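Local atomic coordinates of putative oxidoreductase (PDB entry 3FHL), a protein that probably acts as a nucleotide-dependent oxidoreductase of the Gfo/Idh/MocA family, pairing a Rossmann-type dinucleotide-binding domain with a C-terminal alpha/beta domain. Residues 96-101 / 107-112. Numbering follows the deposited sequence.
Sequences KPFTST and ELIALA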
# COMPACT_ATOMS: atom_id res chain seq x y z
N LYS C 96 20.38 -9.69 16.22
CA LYS C 96 19.20 -10.48 15.86
C LYS C 96 19.65 -11.76 15.15
O LYS C 96 20.53 -11.71 14.29
CB LYS C 96 18.27 -9.69 14.95
CG LYS C 96 17.55 -8.55 15.66
CD LYS C 96 17.19 -7.45 14.67
CE LYS C 96 16.27 -7.96 13.56
NZ LYS C 96 16.01 -6.89 12.55
N PRO C 97 19.04 -12.91 15.51
CA PRO C 97 17.97 -13.08 16.50
C PRO C 97 18.50 -13.06 17.94
O PRO C 97 19.46 -13.76 18.26
CB PRO C 97 17.38 -14.46 16.16
CG PRO C 97 18.14 -14.95 14.95
CD PRO C 97 19.41 -14.19 14.90
N PHE C 98 17.88 -12.21 18.76
CA PHE C 98 18.22 -12.04 20.18
C PHE C 98 18.28 -13.40 20.88
O PHE C 98 19.33 -13.80 21.37
CB PHE C 98 17.21 -11.08 20.82
CG PHE C 98 17.36 -10.88 22.32
CD1 PHE C 98 18.61 -10.83 22.94
CD2 PHE C 98 16.23 -10.69 23.11
CE1 PHE C 98 18.72 -10.64 24.31
CE2 PHE C 98 16.33 -10.48 24.47
CZ PHE C 98 17.57 -10.46 25.08
N THR C 99 17.15 -14.10 20.93
CA THR C 99 17.09 -15.44 21.49
C THR C 99 16.19 -16.32 20.63
O THR C 99 15.45 -15.81 19.78
CB THR C 99 16.52 -15.46 22.91
OG1 THR C 99 15.31 -14.70 22.95
CG2 THR C 99 17.51 -14.89 23.91
N SER C 100 16.24 -17.63 20.85
CA SER C 100 15.38 -18.55 20.14
C SER C 100 13.93 -18.47 20.63
O SER C 100 13.00 -18.69 19.86
CB SER C 100 15.91 -19.99 20.20
OG SER C 100 15.84 -20.51 21.51
N THR C 101 13.75 -18.15 21.92
CA THR C 101 12.40 -17.97 22.49
C THR C 101 12.27 -16.67 23.29
O THR C 101 13.26 -16.11 23.75
CB THR C 101 11.97 -19.16 23.43
OG1 THR C 101 12.54 -19.00 24.73
CG2 THR C 101 12.35 -20.53 22.85
N GLU C 107 14.37 -13.74 30.35
CA GLU C 107 15.36 -14.20 31.33
C GLU C 107 16.66 -13.38 31.29
O GLU C 107 17.19 -12.98 32.33
CB GLU C 107 15.67 -15.68 31.13
CG GLU C 107 16.55 -16.29 32.22
CD GLU C 107 17.12 -17.64 31.83
OE1 GLU C 107 16.55 -18.30 30.93
OE2 GLU C 107 18.15 -18.04 32.42
N LEU C 108 17.18 -13.15 30.08
CA LEU C 108 18.39 -12.36 29.88
C LEU C 108 18.24 -10.92 30.34
O LEU C 108 19.15 -10.37 30.97
CB LEU C 108 18.83 -12.40 28.42
CG LEU C 108 19.40 -13.73 27.92
CD1 LEU C 108 19.91 -13.56 26.50
CD2 LEU C 108 20.50 -14.23 28.84
N ILE C 109 17.09 -10.32 30.03
CA ILE C 109 16.78 -8.94 30.40
C ILE C 109 16.76 -8.78 31.93
O ILE C 109 17.35 -7.83 32.46
CB ILE C 109 15.45 -8.46 29.74
CG1 ILE C 109 15.67 -8.22 28.23
CG2 ILE C 109 14.89 -7.19 30.41
CD1 ILE C 109 14.38 -8.08 27.41
N ALA C 110 16.12 -9.72 32.62
CA ALA C 110 16.08 -9.74 34.09
C ALA C 110 17.47 -9.96 34.73
O ALA C 110 17.78 -9.33 35.73
CB ALA C 110 15.09 -10.77 34.57
N LEU C 111 18.27 -10.85 34.14
CA LEU C 111 19.64 -11.07 34.61
C LEU C 111 20.50 -9.81 34.48
O LEU C 111 21.15 -9.40 35.44
CB LEU C 111 20.29 -12.25 33.86
CG LEU C 111 21.75 -12.62 34.16
CD1 LEU C 111 21.93 -13.14 35.59
CD2 LEU C 111 22.25 -13.66 33.16
N ALA C 112 20.48 -9.18 33.30
CA ALA C 112 21.20 -7.92 33.10
C ALA C 112 20.73 -6.81 34.05
O ALA C 112 21.54 -6.02 34.53
CB ALA C 112 21.09 -7.46 31.64
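Phe98 and Leu108 meet where the loop after strand 91-95 turns back against the helix it leads into, and their contact is wholly apolar. Methyl CD1 of Leu108 sits 3.8 Å from CE1 of Phe98, coming at the ring obliquely, while CB of the same leucine lies 4.1 Å from CZ. Phe98 is carried there by its first torsion, which sets CG anti to the backbone N (chi1 175°) and sends the ring out to the helix. On the other side of CZ, Ile109 adds a looser touch, its CD1 4.3 Å from Phe98 CE2. Thr99 joins through its methyl alone: CG2 packs 3.8 Å from Leu108 CD1, which therefore touches both loop residues. Within the loop, the same CG2 hangs over the centre of the Phe98 ring, 4.2 Å above its plane.

The polar half of Thr99 is used inside the loop. A chi1 of 49° swings OG1 back over the main chain, where it donates to Thr101 O over 2.6 Å from above the carbonyl plane. Thr101 is the N-cap of helix 102-115, its OG1 bonded to Gln104 N.

Around this pair, Leu119 and Val121 of strand 119-122 and Ala328 and Ile331 of helix 328-347 also touch Phe98, while Ala82 of helix 78-87 meets Leu108. Strand, loop and helix form a beta-alpha unit of the parallel Rossmann sheet. Lys96 and Pro97, joined by a cis peptide, match the family's Glu-Lys-Pro motif, whose lysine is often catalytic in relatives; here its role is unestablished, and NZ bonds Ser181 OG.

Thr99 thus divides its branches, methyl to the hydrophobic core and hydroxyl to the turn; dispersion and shape fit loop to helix, while the loop bond and the N-cap bond tie the turn to the helix's first turn.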